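Local structure of putative iron binding protein (2OWT) at residues 5-10 and 31-36; 12-17 and 58-63; 103-108 and 195-200. The protein probably captures ferric iron as the extracytoplasmic solute-binding component of a bacterial iron uptake system. All coordinates share one frame; numbering follows the deposited sequence.

Overall arrangement
The three contacts follow one mixed sheet from its rim to the iron site. Contact 1 pairs strands 7-12 and 33-38; it lies away from the metal, with the side chain of Leu10 about 14 Å from the iron. Contact 2, its centre about 16 Å away and nearer the middle of the chain, joins the same first strand to strand 58-61, and Ser9 O and Val58 N, 3.0 Å apart, probably form a hydrogen bond between the two. Contact 3 is centred about 15 Å from contact 2 and about 29 Å from contact 1. Contacts 2 and 3 meet round the carbonate: Arg14 and Glu15 bind it from contact 2 and Arg105 from contact 3, which also supplies Tyr199 and Tyr200 to the iron.

Contact 1: 5-10 and 31-36; sequences SDEVSL and GIKVNT
Glu7 and Asn35 meet at their polar ends, on the face of the strand pair that also carries Ser9 and Lys33. Asn35 ND2 donates to Glu7 OE1 at 2.7 Å, with the oxygen almost in the plane of the amide. From the glutamate's side the approach is quite different: the nitrogen stands above the carboxylate plane, and the two flat groups are turned 88° apart. Glu7 CG sits between its backbone N and carbonyl carbon (chi1 48°), and from there the extended chain carries OE1 over to the neighbouring strand. The other end of the amide is held too, since Lys33 NZ donates to Asn35 OD1 at 3.2 Å. With both ends engaged, the rotation of the amide is fixed, and the lysine probably adds some favourable charge near Glu7.

The opposite face is largely apolar. Val8 and Val34 lie side by side and point the same way, Val8 CG1 resting 3.8 Å from Val34 CG2. Ile32 CG2 packs against the same Val8 methyl from the N-terminal side, and Leu10 CB touches Val34 CG1 at 4.1 Å. Phe26 of helix 20-30 covers Ile32 and Val34, Leu23 of that helix lies on Leu10 and Thr36, and helix 251-261 reaches Val8. Thr36 OG1 is buried here without a polar partner.

Backbone bonds set this register. Lys33 N donates to Asp6 O, Val8 N to Lys33 O, Asn35 N to Val8 O at 2.7 Å, and Leu10 N to Asn35 O, so the bonds pass back and forth between two strands running in the same direction. Gly31, with positive phi, ends helix 20-30 and turns the chain into the second strand. Strand 7-12, helix 20-30 and strand 33-38 thus form a classic parallel beta-alpha-beta unit.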
ATOM      1  N   SER A   5      23.451  -4.674  20.264  1.00 24.96           N
ATOM      2  CA  SER A   5      24.296  -4.605  19.037  1.00 24.98           C
ATOM      3  C   SER A   5      23.919  -5.666  17.990  1.00 24.60           C
ATOM      4  O   SER A   5      24.272  -5.541  16.818  1.00 25.05           O
ATOM      5  CB  SER A   5      25.781  -4.740  19.411  1.00 24.84           C
ATOM      6  OG  SER A   5      26.455  -3.494  19.314  1.00 25.29           O
ATOM      7  N   ASP A   6      23.184  -6.686  18.418  1.00 23.81           N
ATOM      8  CA  ASP A   6      23.114  -7.961  17.695  1.00 23.13           C
ATOM      9  C   ASP A   6      21.794  -8.207  16.932  1.00 21.93           C
ATOM     10  O   ASP A   6      21.749  -8.992  15.969  1.00 21.60           O
ATOM     11  CB  ASP A   6      23.533  -9.090  18.678  1.00 24.03           C
ATOM     12  CG  ASP A   6      22.526 -10.237  18.791  1.00 25.61           C
ATOM     13  OD1 ASP A   6      22.985 -11.405  18.800  1.00 28.24           O
ATOM     14  OD2 ASP A   6      21.307  -9.994  18.936  1.00 27.17           O
ATOM     15  N   GLU A   7      20.738  -7.511  17.337  1.00 20.31           N
ATOM     16  CA  GLU A   7      19.426  -7.698  16.729  1.00 18.93           C
ATOM     17  C   GLU A   7      18.656  -6.409  16.479  1.00 17.63           C
ATOM     18  O   GLU A   7      19.119  -5.311  16.796  1.00 17.38           O
ATOM     19  CB  GLU A   7      18.575  -8.665  17.563  1.00 18.80           C
ATOM     20  CG  GLU A   7      18.544  -8.366  19.058  1.00 19.02           C
ATOM     21  CD  GLU A   7      17.622  -9.305  19.820  1.00 19.62           C
ATOM     22  OE1 GLU A   7      17.256 -10.386  19.285  1.00 20.56           O
ATOM     23  OE2 GLU A   7      17.247  -8.955  20.953  1.00 19.95           O
ATOM     24  N   VAL A   8      17.472  -6.580  15.898  1.00 16.15           N
ATOM     25  CA  VAL A   8      16.519  -5.508  15.625  1.00 14.76           C
ATOM     26  C   VAL A   8      15.123  -6.144  15.522  1.00 14.08           C
ATOM     27  O   VAL A   8      14.990  -7.280  15.048  1.00 13.93           O
ATOM     28  CB  VAL A   8      16.906  -4.681  14.335  1.00 14.65           C
ATOM     29  CG1 VAL A   8      16.794  -5.519  13.052  1.00 13.04           C
ATOM     30  CG2 VAL A   8      16.084  -3.408  14.238  1.00 13.93           C
ATOM     31  N   SER A   9      14.099  -5.438  16.002  1.00 12.96           N
ATOM     32  CA  SER A   9      12.722  -5.943  15.949  1.00 12.12           C
ATOM     33  C   SER A   9      11.859  -5.130  15.009  1.00 11.09           C
ATOM     34  O   SER A   9      11.814  -3.914  15.099  1.00 11.05           O
ATOM     35  CB  SER A   9      12.088  -5.949  17.333  1.00 12.05           C
ATOM     36  OG  SER A   9      12.770  -6.853  18.172  1.00 13.69           O
ATOM     37  N   LEU A  10      11.182  -5.815  14.100  1.00 10.30           N
ATOM     38  CA  LEU A  10      10.265  -5.166  13.183  1.00  9.49           C
ATOM     39  C   LEU A  10       8.829  -5.551  13.517  1.00  9.01           C
ATOM     40  O   LEU A  10       8.494  -6.728  13.610  1.00  8.61           O
ATOM     41  CB  LEU A  10      10.596  -5.522  11.724  1.00  9.40           C
ATOM     42  CG  LEU A  10       9.622  -5.027  10.642  1.00  9.08           C
ATOM     43  CD1 LEU A  10       9.860  -3.573  10.296  1.00  8.42           C
ATOM     44  CD2 LEU A  10       9.706  -5.881   9.384  1.00  8.86           C
ATOM     45  N   GLY A  31      24.705  -9.152   9.514  1.00 15.33           N
ATOM     46  CA  GLY A  31      24.986  -9.948  10.704  1.00 14.80           C
ATOM     47  C   GLY A  31      24.009  -9.619  11.820  1.00 14.54           C
ATOM     48  O   GLY A  31      24.174 -10.074  12.957  1.00 14.22           O
ATOM     49  N   ILE A  32      22.989  -8.827  11.479  1.00 13.91           N
ATOM     50  CA  ILE A  32      21.964  -8.402  12.424  1.00 13.45           C
ATOM     51  C   ILE A  32      20.668  -9.202  12.250  1.00 13.31           C
ATOM     52  O   ILE A  32      20.042  -9.171  11.202  1.00 13.32           O
ATOM     53  CB  ILE A  32      21.713  -6.888  12.313  1.00 13.35           C
ATOM     54  CG1 ILE A  32      22.994  -6.121  12.695  1.00 13.28           C
ATOM     55  CG2 ILE A  32      20.538  -6.468  13.180  1.00 12.62           C
ATOM     56  CD1 ILE A  32      23.104  -4.729  12.098  1.00 11.52           C
ATOM     57  N   LYS A  33      20.293  -9.930  13.294  1.00 13.37           N
ATOM     58  CA  LYS A  33      19.076 -10.734  13.317  1.00 13.26           C
ATOM     59  C   LYS A  33      17.862  -9.806  13.361  1.00 12.75           C
ATOM     60  O   LYS A  33      17.844  -8.848  14.136  1.00 12.61           O
ATOM     61  CB  LYS A  33      19.086 -11.636  14.560  1.00 13.59           C
ATOM     62  CG  LYS A  33      17.907 -12.582  14.682  1.00 15.07           C
ATOM     63  CD  LYS A  33      17.757 -13.085  16.102  1.00 16.72           C
ATOM     64  CE  LYS A  33      17.003 -14.401  16.116  1.00 18.53           C
ATOM     65  NZ  LYS A  33      16.223 -14.608  17.371  1.00 20.74           N
ATOM     66  N   VAL A  34      16.867 -10.079  12.519  1.00 12.03           N
ATOM     67  CA  VAL A  34      15.619  -9.312  12.546  1.00 11.40           C
ATOM     68  C   VAL A  34      14.504 -10.130  13.202  1.00 11.27           C
ATOM     69  O   VAL A  34      13.997 -11.079  12.614  1.00 11.31           O
ATOM     70  CB  VAL A  34      15.158  -8.813  11.131  1.00 11.07           C
ATOM     71  CG1 VAL A  34      13.975  -7.835  11.257  1.00 10.07           C
ATOM     72  CG2 VAL A  34      16.298  -8.153  10.386  1.00 10.43           C
ATOM     73  N   ASN A  35      14.145  -9.761  14.428  1.00 11.19           N
ATOM     74  CA  ASN A  35      12.977 -10.322  15.086  1.00 11.02           C
ATOM     75  C   ASN A  35      11.789  -9.614  14.516  1.00 10.54           C
ATOM     76  O   ASN A  35      11.881  -8.448  14.140  1.00 10.60           O
ATOM     77  CB  ASN A  35      13.016 -10.108  16.597  1.00 11.20           C
ATOM     78  CG  ASN A  35      14.266 -10.645  17.218  1.00 12.41           C
ATOM     79  OD1 ASN A  35      14.587 -11.832  17.083  1.00 12.71           O
ATOM     80  ND2 ASN A  35      15.003  -9.770  17.892  1.00 14.22           N
ATOM     81  N   THR A  36      10.665 -10.311  14.489  1.00 10.01           N
ATOM     82  CA  THR A  36       9.601  -9.960  13.585  1.00  9.62           C
ATOM     83  C   THR A  36       8.258 -10.179  14.249  1.00  9.01           C
ATOM     84  O   THR A  36       8.015 -11.232  14.861  1.00  9.09           O
ATOM     85  CB  THR A  36       9.769 -10.778  12.270  1.00  9.72           C
ATOM     86  OG1 THR A  36       9.440  -9.971  11.140  1.00 11.69           O
ATOM     87  CG2 THR A  36       8.952 -12.056  12.276  1.00  9.71           C
TER

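Contact 2: 12-17 and 58-63. With CO3 (carbonate ion), chain C.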
ATOM      1  N   THR A  12       5.159  -4.992  11.819  1.00  6.87           N
ATOM      2  CA  THR A  12       4.597  -4.574  10.541  1.00  6.53           C
ATOM      3  C   THR A  12       3.238  -5.197  10.180  1.00  6.36           C
ATOM      4  O   THR A  12       2.871  -6.276  10.660  1.00  6.36           O
ATOM      5  CB  THR A  12       5.602  -4.787   9.374  1.00  6.56           C
ATOM      6  OG1 THR A  12       5.067  -4.199   8.180  1.00  7.26           O
ATOM      7  CG2 THR A  12       5.879  -6.273   9.136  1.00  5.22           C
ATOM      8  N   THR A  13       2.505  -4.484   9.337  1.00  5.70           N
ATOM      9  CA  THR A  13       1.249  -4.966   8.799  1.00  5.72           C
ATOM     10  C   THR A  13       1.488  -5.624   7.445  1.00  6.07           C
ATOM     11  O   THR A  13       0.540  -6.081   6.794  1.00  5.42           O
ATOM     12  CB  THR A  13       0.249  -3.825   8.607  1.00  5.57           C
ATOM     13  OG1 THR A  13       0.923  -2.711   8.005  1.00  5.52           O
ATOM     14  CG2 THR A  13      -0.373  -3.411   9.939  1.00  4.72           C
ATOM     15  N   ARG A  14       2.758  -5.676   7.031  1.00  6.42           N
ATOM     16  CA  ARG A  14       3.103  -6.249   5.742  1.00  6.83           C
ATOM     17  C   ARG A  14       2.862  -7.751   5.658  1.00  7.27           C
ATOM     18  O   ARG A  14       2.931  -8.476   6.653  1.00  6.73           O
ATOM     19  CB  ARG A  14       4.538  -5.918   5.336  1.00  6.99           C
ATOM     20  CG  ARG A  14       4.758  -4.450   5.003  1.00  7.39           C
ATOM     21  CD  ARG A  14       5.698  -4.273   3.840  1.00  7.08           C
ATOM     22  NE  ARG A  14       5.062  -4.718   2.602  1.00  7.55           N
ATOM     23  CZ  ARG A  14       5.505  -4.441   1.378  1.00  7.70           C
ATOM     24  NH1 ARG A  14       6.601  -3.702   1.194  1.00  5.31           N
ATOM     25  NH2 ARG A  14       4.834  -4.904   0.330  1.00  9.52           N
ATOM     26  N   GLU A  15       2.580  -8.210   4.449  1.00  7.66           N
ATOM     27  CA  GLU A  15       2.566  -9.627   4.181  1.00  8.45           C
ATOM     28  C   GLU A  15       4.002 -10.159   4.380  1.00  8.44           C
ATOM     29  O   GLU A  15       4.959  -9.573   3.845  1.00  8.50           O
ATOM     30  CB  GLU A  15       2.086  -9.849   2.756  1.00  8.49           C
ATOM     31  CG  GLU A  15       1.124 -10.988   2.593  1.00 10.26           C
ATOM     32  CD  GLU A  15       0.396 -10.914   1.267  1.00 11.07           C
ATOM     33  OE1 GLU A  15       1.063 -11.059   0.229  1.00 10.76           O
ATOM     34  OE2 GLU A  15      -0.839 -10.698   1.263  1.00 10.86           O
ATOM     35  N   PRO A  16       4.163 -11.226   5.194  1.00  8.22           N
ATOM     36  CA  PRO A  16       5.468 -11.861   5.414  1.00  8.45           C
ATOM     37  C   PRO A  16       6.243 -12.201   4.131  1.00  8.94           C
ATOM     38  O   PRO A  16       7.428 -11.901   4.051  1.00  9.23           O
ATOM     39  CB  PRO A  16       5.116 -13.137   6.192  1.00  8.68           C
ATOM     40  CG  PRO A  16       3.836 -12.822   6.885  1.00  8.02           C
ATOM     41  CD  PRO A  16       3.095 -11.869   5.984  1.00  8.05           C
ATOM     42  N   LYS A  17       5.589 -12.796   3.137  1.00  9.21           N
ATOM     43  CA  LYS A  17       6.263 -13.137   1.873  1.00 10.51           C
ATOM     44  C   LYS A  17       6.710 -11.882   1.096  1.00  9.82           C
ATOM     45  O   LYS A  17       7.563 -11.965   0.214  1.00  9.52           O
ATOM     46  CB  LYS A  17       5.411 -14.096   1.007  1.00  9.98           C
ATOM     47  CG  LYS A  17       4.152 -13.483   0.403  1.00 12.73           C
ATOM     48  CD  LYS A  17       3.242 -14.528  -0.277  1.00 12.96           C
ATOM     49  CE  LYS A  17       2.148 -15.063   0.679  1.00 17.66           C
ATOM     50  NZ  LYS A  17       1.021 -15.818  -0.007  1.00 16.79           N
ATOM     51  N   VAL A  58      11.547  -0.944  14.707  1.00  5.92           N
ATOM     52  CA  VAL A  58      11.045  -0.406  13.450  1.00  5.01           C
ATOM     53  C   VAL A  58       9.569  -0.714  13.341  1.00  4.97           C
ATOM     54  O   VAL A  58       9.126  -1.820  13.672  1.00  4.91           O
ATOM     55  CB  VAL A  58      11.810  -0.969  12.205  1.00  5.23           C
ATOM     56  CG1 VAL A  58      11.160  -0.485  10.897  1.00  3.78           C
ATOM     57  CG2 VAL A  58      13.286  -0.544  12.241  1.00  3.73           C
ATOM     58  N   LEU A  59       8.809   0.280  12.897  1.00  4.77           N
ATOM     59  CA  LEU A  59       7.380   0.111  12.672  1.00  4.92           C
ATOM     60  C   LEU A  59       7.106   0.358  11.209  1.00  4.51           C
ATOM     61  O   LEU A  59       7.391   1.444  10.704  1.00  4.30           O
ATOM     62  CB  LEU A  59       6.568   1.093  13.530  1.00  4.79           C
ATOM     63  CG  LEU A  59       6.908   1.193  15.022  1.00  5.68           C
ATOM     64  CD1 LEU A  59       6.065   2.283  15.693  1.00  5.43           C
ATOM     65  CD2 LEU A  59       6.741  -0.164  15.738  1.00  6.13           C
ATOM     66  N   MET A  60       6.537  -0.641  10.538  1.00  4.22           N
ATOM     67  CA  MET A  60       6.355  -0.586   9.093  1.00  4.12           C
ATOM     68  C   MET A  60       4.912  -0.800   8.700  1.00  4.43           C
ATOM     69  O   MET A  60       4.297  -1.800   9.082  1.00  3.94           O
ATOM     70  CB  MET A  60       7.241  -1.625   8.394  1.00  4.22           C
ATOM     71  CG  MET A  60       7.285  -1.521   6.848  1.00  3.94           C
ATOM     72  SD  MET A  60       8.325  -2.808   6.107  1.00  4.48           S
ATOM     73  CE  MET A  60       9.941  -2.364   6.760  1.00  2.36           C
ATOM     74  N   THR A  61       4.395   0.135   7.904  1.00  4.52           N
ATOM     75  CA  THR A  61       3.020   0.081   7.424  1.00  4.46           C
ATOM     76  C   THR A  61       2.997  -0.046   5.901  1.00  4.45           C
ATOM     77  O   THR A  61       4.018   0.114   5.241  1.00  4.82           O
ATOM     78  CB  THR A  61       2.214   1.342   7.852  1.00  4.68           C
ATOM     79  OG1 THR A  61       2.657   2.481   7.104  1.00  4.17           O
ATOM     80  CG2 THR A  61       2.397   1.631   9.340  1.00  4.35           C
ATOM     81  N   VAL A  62       1.822  -0.337   5.357  1.00  4.20           N
ATOM     82  CA  VAL A  62       1.599  -0.269   3.926  1.00  3.81           C
ATOM     83  C   VAL A  62       0.546   0.795   3.588  1.00  3.77           C
ATOM     84  O   VAL A  62      -0.260   0.622   2.672  1.00  3.64           O
ATOM     85  CB  VAL A  62       1.210  -1.645   3.340  1.00  4.31           C
ATOM     86  CG1 VAL A  62       2.461  -2.461   3.042  1.00  3.65           C
ATOM     87  CG2 VAL A  62       0.240  -2.401   4.268  1.00  3.43           C
ATOM     88  N   ASP A  63       0.588   1.905   4.322  1.00  3.86           N
ATOM     89  CA  ASP A  63      -0.352   3.023   4.145  1.00  4.72           C
ATOM     90  C   ASP A  63       0.204   4.221   4.884  1.00  4.59           C
ATOM     91  O   ASP A  63       0.673   4.098   6.019  1.00  5.04           O
ATOM     92  CB  ASP A  63      -1.752   2.673   4.687  1.00  4.71           C
ATOM     93  CG  ASP A  63      -2.720   3.856   4.656  1.00  6.36           C
ATOM     94  OD1 ASP A  63      -3.360   4.120   5.687  1.00  9.26           O
ATOM     95  OD2 ASP A  63      -2.851   4.534   3.614  1.00  8.53           O
TER
HETATM   96  C   CO3 C 325       1.579  -5.947   1.704  1.00  8.09           C
HETATM   97  O1  CO3 C 325       0.459  -6.525   2.006  1.00  8.02           O
HETATM   98  O2  CO3 C 325       1.617  -5.197   0.653  1.00  8.76           O
HETATM   99  O3  CO3 C 325       2.640  -6.102   2.434  1.00  8.18           O
HETATM  100  O   HOH W   1      -0.592  -0.813   7.059  1.00  9.06           O
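Thr12 and Met60 form the last parallel bridge between strands 7-12 and 58-61, and here the first chain leaves the sheet through an ST turn, in which Thr12 OG1 accepts from Arg14 N at 3.0 Å. The same hydroxyl donates to Met60 O at 2.7 Å, reaching it from above the carbonyl plane, while Thr13 N meets that oxygen nearly end-on. Two donors therefore grip one carbonyl near the end of the strand and pin the loop in which Arg14 lies.

Arg14 can be followed outward from its backbone. CB lies near carbonate O3. CG, placed anti to the carbonyl carbon (chi1 -69°), packs against Val62 CG1 at 3.6 Å. CD lies between that methyl and Met60 SD, 3.8 Å from the latter. Bends at chi2 and chi3 then bring NE round to the anion: it donates to carbonate O3 over 2.8 Å in a nearly straight bond, with the oxygen at the edge of the guanidinium and in its plane. Val62 CG1 covers one face of the group. At the tip, NH2 donates to carbonate O2 at 3.2 Å and makes a weaker bond to O3; it also forms a salt bridge with Glu276.

Glu15 N adds a further hydrogen bond to carbonate O3, so the loop holds this oxygen by both backbone and side chain. The carbonate in turn chelates the ferric iron through its other two oxygens, consistent with the synergistic anion of some ferric-binding proteins. Val62 also touches Tyr143, an iron ligand, which places the residue just past strand 58-61 beside the metal site. Alongside, a water spans the gap between loop and strand: it lies 2.6 Å from Thr13 OG1 and accepts a hydrogen bond from Val62 N.

Contact 3: 103-108 and 195-200; sequences SLRDRV and LANAYY. With FE (Fe (III) ion), chain B; CO3 (carbonate ion), chain C.
The ferric site is built on this contact, where Tyr199 at the start of helix 198-205 packs against Arg105 of strand 100-112. Tyr199 CE2 lies 3.4 Å above the centre of the Arg105 guanidinium, the ring and the guanidinium inclined 37° to each other. Arg105 NH2 donates to carbonate O2 at 2.9 Å, while NH1 forms a salt bridge with Glu276, so the group is held between two anions. The iron is bound by Tyr199 OH at 1.9 Å, Tyr200 OH at 2.0 Å, carbonate O1 and O2, and Tyr143. Tyr199 CE1 sits over the face of the Tyr200 ring, and both hydroxyls bind the same iron. Asn197 ND2 adds a weak bond to Tyr199 OH.

The chain enters the helix from an antiparallel pairing. Val108 and Ala196 exchange two backbone bonds, and Ala198 N donates to Asp106 O at 3.2 Å, fixing the helix start against the strand. Val108 CG2 packs on Ala198 CB at 3.6 Å. On the face shared by Arg107 and Asn197, Arg107 NH1 makes a weak bond to Asn197 OD1, with its stronger partner in Asp179. Adjacent tyrosines on iron are typical of ferric-binding proteins of the solute-binding family, here with an arginine-held carbonate as the anion.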
ATOM      1  N   SER A 103       8.835   2.107  -0.329  1.00  7.78           N
ATOM      2  CA  SER A 103       8.375   1.708  -1.660  1.00  8.09           C
ATOM      3  C   SER A 103       7.096   2.469  -2.018  1.00  8.37           C
ATOM      4  O   SER A 103       6.441   3.044  -1.135  1.00  8.37           O
ATOM      5  CB  SER A 103       8.112   0.195  -1.714  1.00  8.33           C
ATOM      6  OG  SER A 103       7.064  -0.182  -0.833  1.00  7.47           O
ATOM      7  N   LEU A 104       6.761   2.483  -3.309  1.00  8.14           N
ATOM      8  CA  LEU A 104       5.505   3.065  -3.784  1.00  8.74           C
ATOM      9  C   LEU A 104       4.593   1.996  -4.408  1.00  8.53           C
ATOM     10  O   LEU A 104       5.060   0.950  -4.870  1.00  8.73           O
ATOM     11  CB  LEU A 104       5.769   4.176  -4.805  1.00  8.77           C
ATOM     12  CG  LEU A 104       6.289   5.550  -4.377  1.00 10.08           C
ATOM     13  CD1 LEU A 104       7.224   6.121  -5.451  1.00  9.01           C
ATOM     14  CD2 LEU A 104       5.122   6.514  -4.115  1.00 10.31           C
ATOM     15  N   ARG A 105       3.299   2.288  -4.441  1.00  7.90           N
ATOM     16  CA  ARG A 105       2.292   1.390  -4.988  1.00  7.62           C
ATOM     17  C   ARG A 105       1.127   2.229  -5.487  1.00  7.47           C
ATOM     18  O   ARG A 105       0.886   3.317  -4.977  1.00  7.63           O
ATOM     19  CB  ARG A 105       1.774   0.430  -3.912  1.00  7.61           C
ATOM     20  CG  ARG A 105       1.614   1.073  -2.532  1.00  7.60           C
ATOM     21  CD  ARG A 105       2.538   0.398  -1.520  1.00  8.24           C
ATOM     22  NE  ARG A 105       1.674  -0.478  -0.753  1.00 10.94           N
ATOM     23  CZ  ARG A 105       1.945  -1.715  -0.389  1.00 11.03           C
ATOM     24  NH1 ARG A 105       3.097  -2.294  -0.682  1.00  9.76           N
ATOM     25  NH2 ARG A 105       1.018  -2.370   0.278  1.00 14.11           N
ATOM     26  N   ASP A 106       0.397   1.718  -6.470  1.00  7.24           N
ATOM     27  CA  ASP A 106      -0.777   2.422  -6.989  1.00  7.19           C
ATOM     28  C   ASP A 106      -2.026   1.542  -6.889  1.00  6.88           C
ATOM     29  O   ASP A 106      -1.949   0.322  -7.043  1.00  7.31           O
ATOM     30  CB  ASP A 106      -0.541   2.947  -8.423  1.00  6.94           C
ATOM     31  CG  ASP A 106      -0.092   1.857  -9.404  1.00  8.18           C
ATOM     32  OD1 ASP A 106       0.406   0.789  -8.983  1.00 10.46           O
ATOM     33  OD2 ASP A 106      -0.227   2.066 -10.621  1.00  8.17           O
ATOM     34  N   ARG A 107      -3.161   2.165  -6.590  1.00  6.22           N
ATOM     35  CA  ARG A 107      -4.435   1.466  -6.560  1.00  5.42           C
ATOM     36  C   ARG A 107      -5.091   1.648  -7.912  1.00  5.18           C
ATOM     37  O   ARG A 107      -5.436   2.761  -8.304  1.00  4.98           O
ATOM     38  CB  ARG A 107      -5.326   1.987  -5.425  1.00  5.17           C
ATOM     39  CG  ARG A 107      -6.440   1.031  -5.018  1.00  4.36           C
ATOM     40  CD  ARG A 107      -6.745   1.135  -3.543  1.00  2.45           C
ATOM     41  NE  ARG A 107      -7.623   0.066  -3.073  1.00  2.81           N
ATOM     42  CZ  ARG A 107      -7.252  -1.205  -2.895  1.00  4.21           C
ATOM     43  NH1 ARG A 107      -6.003  -1.597  -3.172  1.00  3.36           N
ATOM     44  NH2 ARG A 107      -8.134  -2.092  -2.440  1.00  2.11           N
ATOM     45  N   VAL A 108      -5.254   0.538  -8.626  1.00  5.11           N
ATOM     46  CA  VAL A 108      -5.622   0.565 -10.044  1.00  4.81           C
ATOM     47  C   VAL A 108      -6.883  -0.262 -10.288  1.00  5.38           C
ATOM     48  O   VAL A 108      -7.448  -0.833  -9.353  1.00  5.81           O
ATOM     49  CB  VAL A 108      -4.458   0.026 -10.930  1.00  4.79           C
ATOM     50  CG1 VAL A 108      -3.229   0.881 -10.790  1.00  3.58           C
ATOM     51  CG2 VAL A 108      -4.114  -1.417 -10.555  1.00  4.79           C
ATOM     52  N   LEU A 195     -11.280  -2.443  -7.882  1.00  6.48           N
ATOM     53  CA  LEU A 195     -10.132  -1.651  -7.390  1.00  6.51           C
ATOM     54  C   LEU A 195      -9.165  -2.490  -6.580  1.00  5.98           C
ATOM     55  O   LEU A 195      -9.582  -3.230  -5.696  1.00  6.10           O
ATOM     56  CB  LEU A 195     -10.603  -0.482  -6.519  1.00  7.00           C
ATOM     57  CG  LEU A 195     -11.054   0.824  -7.164  1.00  8.43           C
ATOM     58  CD1 LEU A 195     -11.466   1.749  -6.045  1.00 10.73           C
ATOM     59  CD2 LEU A 195      -9.967   1.465  -8.038  1.00  9.33           C
ATOM     60  N   ALA A 196      -7.874  -2.379  -6.880  1.00  5.68           N
ATOM     61  CA  ALA A 196      -6.848  -3.126  -6.143  1.00  5.53           C
ATOM     62  C   ALA A 196      -5.430  -2.704  -6.531  1.00  5.57           C
ATOM     63  O   ALA A 196      -5.244  -2.026  -7.535  1.00  5.97           O
ATOM     64  CB  ALA A 196      -7.036  -4.628  -6.322  1.00  5.34           C
ATOM     65  N   ASN A 197      -4.440  -3.106  -5.733  1.00  5.59           N
ATOM     66  CA  ASN A 197      -3.052  -2.681  -5.931  1.00  5.54           C
ATOM     67  C   ASN A 197      -2.370  -3.461  -7.055  1.00  5.73           C
ATOM     68  O   ASN A 197      -2.467  -4.695  -7.125  1.00  5.73           O
ATOM     69  CB  ASN A 197      -2.255  -2.783  -4.615  1.00  5.40           C
ATOM     70  CG  ASN A 197      -2.632  -1.685  -3.590  1.00  4.60           C
ATOM     71  OD1 ASN A 197      -3.295  -0.708  -3.912  1.00  4.49           O
ATOM     72  ND2 ASN A 197      -2.207  -1.867  -2.358  1.00  4.23           N
ATOM     73  N   ALA A 198      -1.681  -2.741  -7.932  1.00  5.77           N
ATOM     74  CA  ALA A 198      -1.109  -3.352  -9.141  1.00  6.07           C
ATOM     75  C   ALA A 198       0.023  -4.319  -8.839  1.00  6.24           C
ATOM     76  O   ALA A 198       0.234  -5.263  -9.600  1.00  6.66           O
ATOM     77  CB  ALA A 198      -0.649  -2.293 -10.148  1.00  5.35           C
ATOM     78  N   TYR A 199       0.742  -4.106  -7.737  1.00  6.38           N
ATOM     79  CA  TYR A 199       1.857  -4.998  -7.407  1.00  6.53           C
ATOM     80  C   TYR A 199       1.417  -6.461  -7.219  1.00  6.61           C
ATOM     81  O   TYR A 199       2.191  -7.366  -7.509  1.00  6.49           O
ATOM     82  CB  TYR A 199       2.703  -4.479  -6.225  1.00  6.25           C
ATOM     83  CG  TYR A 199       1.989  -4.367  -4.905  1.00  5.57           C
ATOM     84  CD1 TYR A 199       1.882  -5.465  -4.054  1.00  5.75           C
ATOM     85  CD2 TYR A 199       1.456  -3.153  -4.484  1.00  5.40           C
ATOM     86  CE1 TYR A 199       1.223  -5.363  -2.834  1.00  5.44           C
ATOM     87  CE2 TYR A 199       0.792  -3.045  -3.275  1.00  3.97           C
ATOM     88  CZ  TYR A 199       0.682  -4.148  -2.452  1.00  4.86           C
ATOM     89  OH  TYR A 199       0.023  -4.047  -1.248  1.00  4.47           O
ATOM     90  N   TYR A 200       0.187  -6.681  -6.741  1.00  6.72           N
ATOM     91  CA  TYR A 200      -0.365  -8.037  -6.624  1.00  7.01           C
ATOM     92  C   TYR A 200      -0.524  -8.717  -7.987  1.00  7.58           C
ATOM     93  O   TYR A 200      -0.289  -9.912  -8.100  1.00  7.62           O
ATOM     94  CB  TYR A 200      -1.698  -8.054  -5.872  1.00  6.55           C
ATOM     95  CG  TYR A 200      -1.609  -7.688  -4.406  1.00  6.68           C
ATOM     96  CD1 TYR A 200      -2.169  -6.505  -3.934  1.00  4.76           C
ATOM     97  CD2 TYR A 200      -0.965  -8.531  -3.487  1.00  6.24           C
ATOM     98  CE1 TYR A 200      -2.095  -6.164  -2.588  1.00  5.83           C
ATOM     99  CE2 TYR A 200      -0.884  -8.195  -2.133  1.00  5.03           C
ATOM    100  CZ  TYR A 200      -1.451  -7.013  -1.687  1.00  5.98           C
ATOM    101  OH  TYR A 200      -1.384  -6.667  -0.346  1.00  5.51           O
TER
HETATM  102 FE    FE B 324      -0.259  -5.138   0.257  1.00  5.42          FE
HETATM  103  C   CO3 C 325       1.579  -5.947   1.704  1.00  8.09           C
HETATM  104  O1  CO3 C 325       0.459  -6.525   2.006  1.00  8.02           O
HETATM  105  O2  CO3 C 325       1.617  -5.197   0.653  1.00  8.76           O
HETATM  106  O3  CO3 C 325       2.640  -6.102   2.434  1.00  8.18           O
HETATM  107  O   HOH W   2       1.198  -1.009  -7.217  1.00  7.29           O